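Phospho-furanose lactonase (Mycoplasma synoviae, PDB 3OVG) hydrolyses the 1,4-lactone rings of phosphorylated sugar lactones such as D-xylono-1,4-lactone 5-phosphate, using a pair of zinc ions bound in each subunit. Local coordinates at residues K343-L346 and E347-E351; A296-F299 and D300-P304; D70-N73 and V74-V78; V116-T119 and E120-V123; Y280-N283 and Y284-K288. All coordinates share one frame; numbering follows the deposited sequence.

Five short-range contacts sample a zinc lactonase of the phosphotriesterase family, whose fold is a TIM barrel. Along the chain they come in the order contact 3, contact 4, contact 5, contact 2, contact 1, without overlap. Contact 3 lies nearest the metals, in the loop between strand 63-68 and helix 78-88. Contact 5 holds a substrate-binding tyrosine, and its centre is about 17 Å from that of contact 2, on helix 296-309. Contacts 1 and 4, whose centres are about 18 Å apart, both pack on helix 165-181, on the opposite side of the chain's centre from contacts 2 and 5. Loops at the zinc and substrate sites and the outer helical layer that meets other subunits are thus both represented.

Contact 1: K343-L346 and E347-E351; sequences KEVL and ELKKE
The carbonyl oxygen of Val345 receives the amide of Lys349 at 2.9 Å between Lys349 N and Val345 O, and the side chain of the same lysine leans over it. Lys349 CG comes to 3.4 Å from Val345 O, because chi1 of -76° sets CG beside the backbone N and turns the start of the chain back along the helix. A bend at chi3 then carries the ammonium group outward, where it forms a salt bridge with Glu172. Two residues earlier, Glu347 N donates to Lys343 O over 2.9 Å, and this bond is the straighter of the two, with 163° at the hydrogen. Leu348 N to Glu344 O and Lys350 N to Leu346 O, each 3.1 Å, complete a regular run of i to i+4 alpha-helical bonds. Side-chain contact along the turn is slight: Val345 CG1 and Lys349 CG stay 4.4 Å apart. On the exposed flank, Glu347 bends at chi2 while Lys350 runs extended, which leaves Lys350 NZ and Glu347 OE2 in a long salt bridge of 4.0 Å. At the far end of the helix, Glu351 pairs with Arg282 of a second subunit. Val345 and Leu348 form the buried stripe. They rest on His201 of helix 195-205, and Leu348 also reaches Leu168 of helix 165-181, so that helix 343-351 lies against both.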
loop_
_atom_site.group_PDB
_atom_site.type_symbol
_atom_site.label_atom_id
_atom_site.label_comp_id
_atom_site.label_asym_id
_atom_site.label_seq_id
_atom_site.Cartn_x
_atom_site.Cartn_y
_atom_site.Cartn_z
ATOM N N LYS A 343 -3.121 -8.310 44.475
ATOM C CA LYS A 343 -3.880 -7.064 44.360
ATOM C C LYS A 343 -3.580 -6.361 43.040
ATOM O O LYS A 343 -4.476 -5.833 42.378
ATOM C CB LYS A 343 -3.517 -6.114 45.500
ATOM C CG LYS A 343 -4.006 -6.543 46.872
ATOM C CD LYS A 343 -4.092 -5.312 47.793
ATOM C CE LYS A 343 -4.965 -5.558 49.037
ATOM N NZ LYS A 343 -4.340 -6.507 50.022
ATOM N N GLU A 344 -2.299 -6.318 42.689
ATOM C CA GLU A 344 -1.859 -5.647 41.478
ATOM C C GLU A 344 -2.583 -6.171 40.230
ATOM O O GLU A 344 -3.041 -5.394 39.401
ATOM C CB GLU A 344 -0.343 -5.767 41.324
ATOM C CG GLU A 344 0.158 -5.329 39.949
ATOM C CD GLU A 344 1.616 -4.865 39.929
ATOM O OE1 GLU A 344 2.005 -4.041 40.784
ATOM O OE2 GLU A 344 2.359 -5.309 39.028
ATOM N N VAL A 345 -2.678 -7.488 40.100
ATOM C CA VAL A 345 -3.365 -8.093 38.967
ATOM C C VAL A 345 -4.881 -7.842 38.984
ATOM O O VAL A 345 -5.484 -7.567 37.957
ATOM C CB VAL A 345 -3.073 -9.619 38.882
ATOM C CG1 VAL A 345 -4.002 -10.283 37.878
ATOM C CG2 VAL A 345 -1.587 -9.857 38.521
ATOM N N LEU A 346 -5.502 -7.951 40.144
ATOM C CA LEU A 346 -6.949 -7.751 40.251
ATOM C C LEU A 346 -7.344 -6.323 39.889
ATOM O O LEU A 346 -8.352 -6.074 39.214
ATOM C CB LEU A 346 -7.414 -8.060 41.675
ATOM C CG LEU A 346 -7.414 -9.542 42.036
ATOM C CD1 LEU A 346 -7.907 -9.756 43.486
ATOM C CD2 LEU A 346 -8.240 -10.343 41.022
ATOM N N GLU A 347 -6.525 -5.375 40.322
ATOM C CA GLU A 347 -6.809 -3.997 39.988
ATOM C C GLU A 347 -6.578 -3.712 38.483
ATOM O O GLU A 347 -7.317 -2.938 37.888
ATOM C CB GLU A 347 -5.998 -3.060 40.864
ATOM C CG GLU A 347 -6.477 -1.629 40.793
ATOM C CD GLU A 347 -7.797 -1.433 41.511
ATOM O OE1 GLU A 347 -8.218 -2.367 42.231
ATOM O OE2 GLU A 347 -8.399 -0.341 41.356
ATOM N N LEU A 348 -5.559 -4.331 37.874
ATOM C CA LEU A 348 -5.357 -4.213 36.428
ATOM C C LEU A 348 -6.553 -4.814 35.654
ATOM O O LEU A 348 -7.001 -4.256 34.669
ATOM C CB LEU A 348 -4.044 -4.865 35.985
ATOM C CG LEU A 348 -3.652 -4.684 34.503
ATOM C CD1 LEU A 348 -3.600 -3.199 34.100
ATOM C CD2 LEU A 348 -2.339 -5.409 34.147
ATOM N N LYS A 349 -7.094 -5.933 36.118
ATOM C CA LYS A 349 -8.213 -6.554 35.429
ATOM C C LYS A 349 -9.407 -5.600 35.448
ATOM O O LYS A 349 -10.147 -5.467 34.462
ATOM C CB LYS A 349 -8.572 -7.912 36.075
ATOM C CG LYS A 349 -7.609 -9.092 35.729
ATOM C CD LYS A 349 -8.120 -10.425 36.321
ATOM C CE LYS A 349 -9.551 -10.727 35.828
ATOM N NZ LYS A 349 -10.063 -12.119 36.139
ATOM N N LYS A 350 -9.593 -4.936 36.582
ATOM C CA LYS A 350 -10.676 -3.976 36.734
ATOM C C LYS A 350 -10.474 -2.802 35.765
ATOM O O LYS A 350 -11.395 -2.438 35.020
ATOM C CB LYS A 350 -10.765 -3.503 38.191
ATOM C CG LYS A 350 -11.859 -2.459 38.441
ATOM C CD LYS A 350 -11.660 -1.749 39.781
ATOM C CE LYS A 350 -12.672 -0.602 39.984
ATOM N NZ LYS A 350 -12.306 0.301 41.139
ATOM N N GLU A 351 -9.260 -2.241 35.755
ATOM C CA GLU A 351 -8.903 -1.165 34.821
ATOM C C GLU A 351 -9.115 -1.513 33.333
ATOM O O GLU A 351 -9.487 -0.648 32.526
ATOM C CB GLU A 351 -7.452 -0.739 35.054
ATOM C CG GLU A 351 -7.244 0.048 36.314
ATOM C CD GLU A 351 -5.980 0.864 36.263
ATOM O OE1 GLU A 351 -4.932 0.306 35.847
ATOM O OE2 GLU A 351 -6.034 2.065 36.617
#

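Contact 2: A296-F299 and D300-P304; sequences AYLF and DRFLP
Leu303 CD1 packs 3.8 Å from Phe299 CD1, the two side chains running alongside each other in the same direction. The same methyl is 4.2 Å from Leu298 CG, while Leu298 CD1 reaches Phe302 CD2. Further out, the aliphatic start of Arg301 lies over a face of Tyr297 in a CH-pi contact, Arg301 CB standing 3.7 Å from the ring centroid and 16° off its normal. Bends at chi2 and chi3 fold the arginine back, so that Tyr297 CE2 sits over the centre of one guanidinium face with the planes 57° apart. A water joins the polar ends, donating to Tyr297 OH at 3.0 Å and accepting from Arg301 NH2 at 3.3 Å. Their stronger partners lie elsewhere: Asp250 for Tyr297, and Glu197 of a third subunit for Arg301. In the backbone, Tyr297 O accepts from both Arg301 N and Phe302 N, each at 3.0 Å, and Leu303 N reaches back five residues to Leu298 O at 2.9 Å. Phe299 O has no amide hydrogen to meet at Pro304, only its CD. The widened turn followed by a proline kink is a pi-type distortion within an alpha helix, here helix 296-309 of the barrel's outer layer.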
loop_
_atom_site.group_PDB
_atom_site.type_symbol
_atom_site.label_atom_id
_atom_site.label_comp_id
_atom_site.label_asym_id
_atom_site.label_seq_id
_atom_site.Cartn_x
_atom_site.Cartn_y
_atom_site.Cartn_z
ATOM N N ALA A 296 21.462 -25.706 12.262
ATOM C CA ALA A 296 22.863 -26.074 12.474
ATOM C C ALA A 296 23.719 -24.859 12.843
ATOM O O ALA A 296 24.749 -24.992 13.518
ATOM C CB ALA A 296 23.449 -26.810 11.247
ATOM N N TYR A 297 23.295 -23.688 12.379
ATOM C CA TYR A 297 23.965 -22.414 12.685
ATOM C C TYR A 297 24.181 -22.217 14.190
ATOM O O TYR A 297 25.197 -21.619 14.607
ATOM C CB TYR A 297 23.144 -21.245 12.149
ATOM C CG TYR A 297 23.807 -19.859 12.234
ATOM C CD1 TYR A 297 23.507 -19.002 13.276
ATOM C CD2 TYR A 297 24.680 -19.396 11.233
ATOM C CE1 TYR A 297 24.070 -17.730 13.355
ATOM C CE2 TYR A 297 25.255 -18.125 11.304
ATOM C CZ TYR A 297 24.947 -17.303 12.386
ATOM O OH TYR A 297 25.461 -16.038 12.513
ATOM N N LEU A 298 23.231 -22.706 15.000
ATOM C CA LEU A 298 23.349 -22.588 16.448
ATOM C C LEU A 298 24.710 -23.137 16.899
ATOM O O LEU A 298 25.445 -22.478 17.627
ATOM C CB LEU A 298 22.203 -23.318 17.168
ATOM C CG LEU A 298 22.367 -23.333 18.695
ATOM C CD1 LEU A 298 22.324 -21.909 19.218
ATOM C CD2 LEU A 298 21.327 -24.184 19.400
ATOM N N PHE A 299 25.037 -24.332 16.411
ATOM C CA PHE A 299 26.216 -25.083 16.817
ATOM C C PHE A 299 27.457 -24.654 16.037
ATOM O O PHE A 299 28.532 -24.516 16.611
ATOM C CB PHE A 299 25.957 -26.572 16.596
ATOM C CG PHE A 299 24.788 -27.100 17.378
ATOM C CD1 PHE A 299 24.948 -27.506 18.694
ATOM C CD2 PHE A 299 23.524 -27.152 16.820
ATOM C CE1 PHE A 299 23.889 -27.999 19.400
ATOM C CE2 PHE A 299 22.458 -27.637 17.549
ATOM C CZ PHE A 299 22.641 -28.050 18.832
ATOM N N ASP A 300 27.292 -24.435 14.738
ATOM C CA ASP A 300 28.424 -24.120 13.869
ATOM C C ASP A 300 28.992 -22.716 14.070
ATOM O O ASP A 300 30.162 -22.480 13.805
ATOM C CB ASP A 300 28.000 -24.235 12.412
ATOM C CG ASP A 300 27.672 -25.651 12.006
ATOM O OD1 ASP A 300 27.999 -26.598 12.765
ATOM O OD2 ASP A 300 27.077 -25.805 10.911
ATOM N N ARG A 301 28.162 -21.785 14.539
ATOM C CA ARG A 301 28.515 -20.350 14.523
ATOM C C ARG A 301 28.177 -19.671 15.846
ATOM O O ARG A 301 29.011 -19.000 16.448
ATOM C CB ARG A 301 27.774 -19.617 13.375
ATOM C CG ARG A 301 28.226 -20.034 11.957
ATOM C CD ARG A 301 29.484 -19.267 11.548
ATOM N NE ARG A 301 29.163 -17.885 11.176
ATOM C CZ ARG A 301 28.772 -17.539 9.950
ATOM N NH1 ARG A 301 28.691 -18.462 8.985
ATOM N NH2 ARG A 301 28.483 -16.284 9.669
ATOM N N PHE A 302 26.955 -19.847 16.331
ATOM C CA PHE A 302 26.596 -19.039 17.483
ATOM C C PHE A 302 27.234 -19.507 18.800
ATOM O O PHE A 302 27.708 -18.691 19.548
ATOM C CB PHE A 302 25.095 -18.818 17.634
ATOM C CG PHE A 302 24.766 -17.773 18.660
ATOM C CD1 PHE A 302 24.965 -16.436 18.373
ATOM C CD2 PHE A 302 24.280 -18.134 19.914
ATOM C CE1 PHE A 302 24.668 -15.466 19.316
ATOM C CE2 PHE A 302 23.998 -17.178 20.867
ATOM C CZ PHE A 302 24.185 -15.838 20.569
ATOM N N LEU A 303 27.270 -20.802 19.077
ATOM C CA LEU A 303 27.893 -21.244 20.326
ATOM C C LEU A 303 29.417 -21.009 20.298
ATOM O O LEU A 303 29.988 -20.592 21.300
ATOM C CB LEU A 303 27.528 -22.689 20.666
ATOM C CG LEU A 303 26.044 -22.973 20.949
ATOM C CD1 LEU A 303 25.757 -24.466 20.908
ATOM C CD2 LEU A 303 25.576 -22.368 22.272
ATOM N N PRO A 304 30.080 -21.256 19.145
ATOM C CA PRO A 304 31.490 -20.826 19.131
ATOM C C PRO A 304 31.626 -19.342 19.443
ATOM O O PRO A 304 32.596 -18.963 20.103
ATOM C CB PRO A 304 31.958 -21.140 17.705
ATOM C CG PRO A 304 31.064 -22.288 17.281
ATOM C CD PRO A 304 29.724 -22.032 17.944
HETATM O O HOH W 1 27.872 -14.229 12.148
#

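Contact 3: D70-N73 and V74-V78; sequences DPPN and VGRDV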
loop_
_atom_site.group_PDB
_atom_site.type_symbol
_atom_site.label_atom_id
_atom_site.label_comp_id
_atom_site.label_asym_id
_atom_site.label_seq_id
_atom_site.Cartn_x
_atom_site.Cartn_y
_atom_site.Cartn_z
ATOM N N ASP A 70 3.679 -23.088 18.337
ATOM C CA ASP A 70 2.513 -22.598 17.613
ATOM C C ASP A 70 1.221 -22.831 18.407
ATOM O O ASP A 70 0.837 -23.968 18.643
ATOM C CB ASP A 70 2.430 -23.317 16.287
ATOM C CG ASP A 70 3.810 -23.461 15.622
ATOM O OD1 ASP A 70 4.469 -24.514 15.845
ATOM O OD2 ASP A 70 4.208 -22.520 14.899
ATOM N N PRO A 71 0.554 -21.756 18.831
ATOM C CA PRO A 71 -0.707 -22.001 19.536
ATOM C C PRO A 71 -1.732 -22.476 18.496
ATOM O O PRO A 71 -1.552 -22.279 17.302
ATOM C CB PRO A 71 -1.111 -20.615 20.047
ATOM C CG PRO A 71 -0.295 -19.603 19.224
ATOM C CD PRO A 71 0.697 -20.365 18.373
ATOM N N PRO A 72 -2.819 -23.093 18.949
ATOM C CA PRO A 72 -3.751 -23.760 18.017
ATOM C C PRO A 72 -4.173 -22.899 16.822
ATOM O O PRO A 72 -4.233 -23.388 15.694
ATOM C CB PRO A 72 -4.992 -24.036 18.881
ATOM C CG PRO A 72 -4.604 -23.782 20.293
ATOM C CD PRO A 72 -3.191 -23.260 20.360
ATOM N N ASN A 73 -4.486 -21.628 17.074
ATOM C CA ASN A 73 -5.138 -20.807 16.051
ATOM C C ASN A 73 -4.163 -20.052 15.160
ATOM O O ASN A 73 -4.586 -19.349 14.266
ATOM C CB ASN A 73 -6.090 -19.813 16.693
ATOM C CG ASN A 73 -7.164 -20.502 17.537
ATOM O OD1 ASN A 73 -7.973 -21.298 17.030
ATOM N ND2 ASN A 73 -7.171 -20.200 18.815
ATOM N N VAL A 74 -2.870 -20.186 15.420
ATOM C CA VAL A 74 -1.884 -19.483 14.613
ATOM C C VAL A 74 -0.864 -20.473 14.019
ATOM O O VAL A 74 0.213 -20.665 14.547
ATOM C CB VAL A 74 -1.254 -18.333 15.419
ATOM C CG1 VAL A 74 -0.234 -17.551 14.581
ATOM C CG2 VAL A 74 -2.354 -17.386 15.866
ATOM N N GLY A 75 -1.264 -21.156 12.951
ATOM C CA GLY A 75 -0.350 -21.994 12.192
ATOM C C GLY A 75 -0.110 -23.443 12.586
ATOM O O GLY A 75 0.488 -24.191 11.800
ATOM N N ARG A 76 -0.600 -23.851 13.758
ATOM C CA ARG A 76 -0.285 -25.162 14.321
ATOM C C ARG A 76 -0.857 -26.249 13.455
ATOM O O ARG A 76 -2.024 -26.175 13.016
ATOM C CB ARG A 76 -0.827 -25.298 15.748
ATOM C CG ARG A 76 -0.235 -26.472 16.515
ATOM C CD ARG A 76 -0.860 -26.655 17.930
ATOM N NE ARG A 76 -2.233 -27.181 17.838
ATOM C CZ ARG A 76 -3.038 -27.434 18.871
ATOM N NH1 ARG A 76 -2.640 -27.180 20.128
ATOM N NH2 ARG A 76 -4.282 -27.916 18.624
ATOM N N ASP A 77 -0.048 -27.278 13.233
ATOM C CA ASP A 77 -0.459 -28.415 12.413
ATOM C C ASP A 77 -0.073 -29.689 13.171
ATOM O O ASP A 77 1.082 -30.122 13.154
ATOM C CB ASP A 77 0.186 -28.330 11.020
ATOM C CG ASP A 77 -0.312 -29.421 10.062
ATOM O OD1 ASP A 77 -0.715 -30.503 10.538
ATOM O OD2 ASP A 77 -0.269 -29.206 8.829
ATOM N N VAL A 78 -1.053 -30.273 13.851
ATOM C CA VAL A 78 -0.830 -31.478 14.650
ATOM C C VAL A 78 -0.388 -32.667 13.803
ATOM O O VAL A 78 0.539 -33.386 14.149
ATOM C CB VAL A 78 -2.135 -31.875 15.433
ATOM C CG1 VAL A 78 -2.009 -33.250 16.065
ATOM C CG2 VAL A 78 -2.456 -30.853 16.455
HETATM O O HOH W 2 2.786 -20.121 14.787
HETATM O O HOH W 3 -3.957 -23.893 12.808
#
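Arg76 lays its guanidinium group against Pro72, the two side chains crossing at a slant. Pro72 CA stands over one face of the group, 3.7 Å above the plane and displaced toward its rim, and Pro72 CB lies 3.9 Å from Arg76 CZ. The arginine gets there by starting extended, with CG anti to the backbone N (chi1 -165°), and bending only at chi3. On its way Arg76 CD passes 3.3 Å from Asp70 O. Beyond the proline the guanidinium is fixed by a salt bridge to Glu129 and a hydrogen bond to Ser98 O, so this buried charge is well met. Pro71 and Val74 also cross at a slant, with Pro71 CD 4.1 Å from Val74 CB. These two residues are the ends of a type I beta turn, closed by Val74 N donating to Pro71 O at 3.1 Å. A water ties Pro72 O to Arg76 O, donating to both, at 2.9 Å from Pro72 O. Asp70 CB packs 3.9 Å from Arg76 CB, while the carboxylate turns elsewhere: Asp70 OD2 accepts a hydrogen bond from ND1 of His28, a zinc ligand. Asp70 thus stands in the second shell of the zinc site and probably holds the ring of His28 in place. The compact turn belongs to the loop leaving strand 63-68, as befits a TIM-barrel hydrolase whose metal site lies at the strands' C-terminal ends.

Contact 4: V116-T119 and E120-V123; sequences VVPT and EEIV
Val117 and Ile122 make the dense side of this contact, with Val117 CG1 3.6 Å from Ile122 CG1. Their side chains meet at a slant. Ile122 sets CG1 beside its backbone N (chi1 -68°) and continues extended, which carries the terminal methyl back toward the preceding loop, Ile122 CD1 ending 3.2 Å from Val117 O. That carbonyl oxygen is also hydrogen-bonded by Lys169. The same Val117 CG1 touches Glu121 CB at 3.7 Å, the two side chains crossing at about a right angle. The segment is a helix start: Pro118 occupies the N-cap position of helix 119-131, just after the chain has left helix 113-116. Pro118 O accepts a sound bond from Ile122 N at 3.2 Å and a weak one from Glu121 N, and Val123 N follows with a nearly straight bond to Thr119 O at 2.8 Å. Thr119, Ile122 and Val123 all pack on helix 165-181, Thr119 and Ile122 meeting at Val173. The other side is looser. Glu120 extends away from the loop into an exposed position, and Glu121 folds at chi2 as its carboxylate leads off. Pro118 comes no nearer than 4.5 Å to Glu121 with its ring, Pro118 CD to Glu121 CG, and it rests instead on Tyr137 of a fourth subunit.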
loop_
_atom_site.group_PDB
_atom_site.type_symbol
_atom_site.label_atom_id
_atom_site.label_comp_id
_atom_site.label_asym_id
_atom_site.label_seq_id
_atom_site.Cartn_x
_atom_site.Cartn_y
_atom_site.Cartn_z
ATOM N N VAL A 116 -14.537 -13.457 23.257
ATOM C CA VAL A 116 -15.927 -13.660 23.631
ATOM C C VAL A 116 -16.185 -14.745 24.678
ATOM O O VAL A 116 -17.115 -14.645 25.481
ATOM C CB VAL A 116 -16.742 -13.971 22.366
ATOM C CG1 VAL A 116 -18.019 -14.653 22.722
ATOM C CG2 VAL A 116 -16.973 -12.676 21.593
ATOM N N VAL A 117 -15.372 -15.794 24.664
ATOM C CA VAL A 117 -15.603 -16.940 25.557
ATOM C C VAL A 117 -15.068 -16.713 26.977
ATOM O O VAL A 117 -13.939 -16.235 27.146
ATOM C CB VAL A 117 -15.013 -18.224 24.924
ATOM C CG1 VAL A 117 -15.108 -19.436 25.883
ATOM C CG2 VAL A 117 -15.707 -18.484 23.563
ATOM N N PRO A 118 -15.873 -17.040 27.996
ATOM C CA PRO A 118 -15.456 -16.839 29.389
ATOM C C PRO A 118 -14.158 -17.573 29.685
ATOM O O PRO A 118 -13.969 -18.724 29.298
ATOM C CB PRO A 118 -16.610 -17.456 30.209
ATOM C CG PRO A 118 -17.785 -17.431 29.297
ATOM C CD PRO A 118 -17.216 -17.631 27.902
ATOM N N THR A 119 -13.256 -16.889 30.367
ATOM C CA THR A 119 -11.944 -17.432 30.682
ATOM C C THR A 119 -12.013 -18.874 31.152
ATOM O O THR A 119 -11.289 -19.736 30.646
ATOM C CB THR A 119 -11.281 -16.556 31.735
ATOM O OG1 THR A 119 -11.254 -15.222 31.232
ATOM C CG2 THR A 119 -9.844 -17.035 32.044
ATOM N N GLU A 120 -12.892 -19.128 32.119
ATOM C CA GLU A 120 -13.112 -20.454 32.681
ATOM C C GLU A 120 -13.270 -21.544 31.602
ATOM O O GLU A 120 -12.683 -22.616 31.716
ATOM C CB GLU A 120 -14.365 -20.370 33.568
ATOM C CG GLU A 120 -14.666 -21.557 34.395
ATOM C CD GLU A 120 -16.081 -21.486 35.044
ATOM O OE1 GLU A 120 -16.612 -20.363 35.291
ATOM O OE2 GLU A 120 -16.658 -22.571 35.301
ATOM N N GLU A 121 -14.068 -21.283 30.564
ATOM C CA GLU A 121 -14.260 -22.271 29.493
ATOM C C GLU A 121 -13.008 -22.395 28.608
ATOM O O GLU A 121 -12.673 -23.463 28.107
ATOM C CB GLU A 121 -15.455 -21.898 28.603
ATOM C CG GLU A 121 -16.813 -21.858 29.341
ATOM C CD GLU A 121 -17.213 -23.220 29.846
ATOM O OE1 GLU A 121 -17.006 -24.217 29.110
ATOM O OE2 GLU A 121 -17.738 -23.300 30.980
ATOM N N ILE A 122 -12.339 -21.283 28.388
ATOM C CA ILE A 122 -11.106 -21.321 27.606
ATOM C C ILE A 122 -10.064 -22.171 28.337
ATOM O O ILE A 122 -9.398 -23.001 27.714
ATOM C CB ILE A 122 -10.578 -19.905 27.311
ATOM C CG1 ILE A 122 -11.553 -19.230 26.354
ATOM C CG2 ILE A 122 -9.125 -19.962 26.732
ATOM C CD1 ILE A 122 -11.297 -17.769 26.110
ATOM N N VAL A 123 -9.969 -21.995 29.656
ATOM C CA VAL A 123 -9.088 -22.824 30.478
ATOM C C VAL A 123 -9.369 -24.323 30.301
ATOM O O VAL A 123 -8.429 -25.093 30.111
ATOM C CB VAL A 123 -9.123 -22.421 31.965
ATOM C CG1 VAL A 123 -8.399 -23.457 32.800
ATOM C CG2 VAL A 123 -8.463 -21.033 32.156
#

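Contact 5: Y280-N283 and Y284-K288; sequences YQRN and YGLTK. With PO4 (phosphate ion), chain I.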
loop_
_atom_site.group_PDB
_atom_site.type_symbol
_atom_site.label_atom_id
_atom_site.label_comp_id
_atom_site.label_asym_id
_atom_site.label_seq_id
_atom_site.Cartn_x
_atom_site.Cartn_y
_atom_site.Cartn_z
ATOM N N TYR A 280 14.562 -19.126 7.160
ATOM C CA TYR A 280 15.300 -19.255 8.406
ATOM C C TYR A 280 15.710 -20.701 8.675
ATOM O O TYR A 280 16.231 -21.010 9.740
ATOM C CB TYR A 280 14.472 -18.697 9.590
ATOM C CG TYR A 280 14.247 -17.186 9.557
ATOM C CD1 TYR A 280 14.871 -16.381 8.594
ATOM C CD2 TYR A 280 13.466 -16.557 10.535
ATOM C CE1 TYR A 280 14.682 -14.988 8.584
ATOM C CE2 TYR A 280 13.289 -15.199 10.538
ATOM C CZ TYR A 280 13.891 -14.415 9.565
ATOM O OH TYR A 280 13.689 -13.057 9.582
ATOM N N GLN A 281 15.478 -21.592 7.706
ATOM C CA GLN A 281 16.002 -22.950 7.802
ATOM C C GLN A 281 16.744 -23.286 6.521
ATOM O O GLN A 281 16.378 -22.790 5.464
ATOM C CB GLN A 281 14.887 -23.962 8.075
ATOM C CG GLN A 281 14.279 -23.762 9.439
ATOM C CD GLN A 281 13.268 -24.819 9.787
ATOM O OE1 GLN A 281 13.322 -25.941 9.268
ATOM N NE2 GLN A 281 12.339 -24.476 10.684
ATOM N N ARG A 282 17.814 -24.078 6.642
ATOM C CA ARG A 282 18.666 -24.415 5.511
ATOM C C ARG A 282 17.896 -25.210 4.453
ATOM O O ARG A 282 17.879 -24.849 3.287
ATOM C CB ARG A 282 19.863 -25.237 5.967
ATOM C CG ARG A 282 20.957 -25.328 4.903
ATOM C CD ARG A 282 22.174 -26.134 5.393
ATOM N NE ARG A 282 21.982 -27.584 5.207
ATOM C CZ ARG A 282 22.154 -28.211 4.051
ATOM N NH1 ARG A 282 21.961 -29.521 3.954
ATOM N NH2 ARG A 282 22.528 -27.522 2.986
ATOM N N ASN A 283 17.250 -26.287 4.884
ATOM C CA ASN A 283 16.563 -27.169 3.944
ATOM C C ASN A 283 15.336 -26.523 3.311
ATOM O O ASN A 283 15.141 -26.598 2.122
ATOM C CB ASN A 283 16.297 -28.542 4.587
ATOM C CG ASN A 283 17.555 -29.390 4.651
ATOM O OD1 ASN A 283 17.980 -29.966 3.632
ATOM N ND2 ASN A 283 18.177 -29.457 5.831
ATOM N N TYR A 284 14.535 -25.831 4.104
ATOM C CA TYR A 284 13.518 -24.935 3.532
ATOM C C TYR A 284 14.100 -23.917 2.531
ATOM O O TYR A 284 13.516 -23.669 1.450
ATOM C CB TYR A 284 12.765 -24.216 4.657
ATOM C CG TYR A 284 11.476 -24.877 5.128
ATOM C CD1 TYR A 284 10.401 -25.044 4.257
ATOM C CD2 TYR A 284 11.323 -25.290 6.451
ATOM C CE1 TYR A 284 9.199 -25.613 4.679
ATOM C CE2 TYR A 284 10.135 -25.876 6.896
ATOM C CZ TYR A 284 9.065 -26.020 5.999
ATOM O OH TYR A 284 7.873 -26.568 6.419
ATOM N N GLY A 285 15.227 -23.291 2.875
ATOM C CA GLY A 285 15.890 -22.400 1.918
ATOM C C GLY A 285 16.127 -23.083 0.557
ATOM O O GLY A 285 15.853 -22.528 -0.513
ATOM N N LEU A 286 16.615 -24.310 0.589
ATOM C CA LEU A 286 16.918 -25.009 -0.641
ATOM C C LEU A 286 15.673 -25.187 -1.515
ATOM O O LEU A 286 15.745 -25.082 -2.743
ATOM C CB LEU A 286 17.551 -26.359 -0.318
ATOM C CG LEU A 286 19.068 -26.599 -0.422
ATOM C CD1 LEU A 286 19.940 -25.364 -0.456
ATOM C CD2 LEU A 286 19.531 -27.632 0.616
ATOM N N THR A 287 14.528 -25.461 -0.893
ATOM C CA THR A 287 13.268 -25.572 -1.657
ATOM C C THR A 287 12.946 -24.266 -2.361
ATOM O O THR A 287 12.203 -24.240 -3.360
ATOM C CB THR A 287 12.054 -25.999 -0.778
ATOM O OG1 THR A 287 11.648 -24.930 0.091
ATOM C CG2 THR A 287 12.394 -27.243 0.052
ATOM N N LYS A 288 13.469 -23.159 -1.841
ATOM C CA LYS A 288 13.223 -21.891 -2.487
ATOM C C LYS A 288 14.384 -21.485 -3.381
ATOM O O LYS A 288 14.450 -20.347 -3.806
ATOM C CB LYS A 288 12.949 -20.803 -1.451
ATOM C CG LYS A 288 11.665 -21.053 -0.636
ATOM C CD LYS A 288 10.448 -21.281 -1.551
ATOM C CE LYS A 288 9.892 -19.977 -2.105
ATOM N NZ LYS A 288 8.428 -20.149 -2.457
HETATM P P PO4 I . 10.851 -11.928 11.699
HETATM O O1 PO4 I . 10.142 -13.290 11.802
HETATM O O2 PO4 I . 10.411 -11.154 10.432
HETATM O O3 PO4 I . 10.505 -11.115 12.951
HETATM O O4 PO4 I . 12.358 -12.178 11.710
HETATM O O HOH W 4 14.184 -26.868 6.709
#
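Gln281 and Tyr284 supply the main side-chain packing; they run together from the backbone, with amide and ring planes 72° apart. The amide comes at the edge of the ring, Gln281 OE1 3.5 Å from Tyr284 CD2. In a lighter van der Waals touch, Leu286 CD2 lies 3.8 Å from Arg282 NH2. Among hydrogen bonds, a water links the first pair again, donating to Gln281 OE1 at 2.9 Å and accepting from Tyr284 N, so that it satisfies an amide of the first helical turn. Gln281, at the N-cap position, receives Gly285 N on its carbonyl oxygen at 2.9 Å, and Leu286 N does likewise to Arg282 O. At the far end Thr287 OG1 donates to Tyr284 O at 2.6 Å, in the carbonyl plane and on a lone pair. Charge enters through the ion: Tyr280, a substrate-binding residue, gives its hydroxyl to phosphate O4 at 2.7 Å from OH, and Lys246 and Tyr247 bind the same phosphate. It may mark where the substrate's phosphate sits. Arg282 forms a salt bridge with Glu57. The short helix 282-287 thus lies against helix 48-60, where Glu54 meets both Asn283 and the backbone N of Arg282.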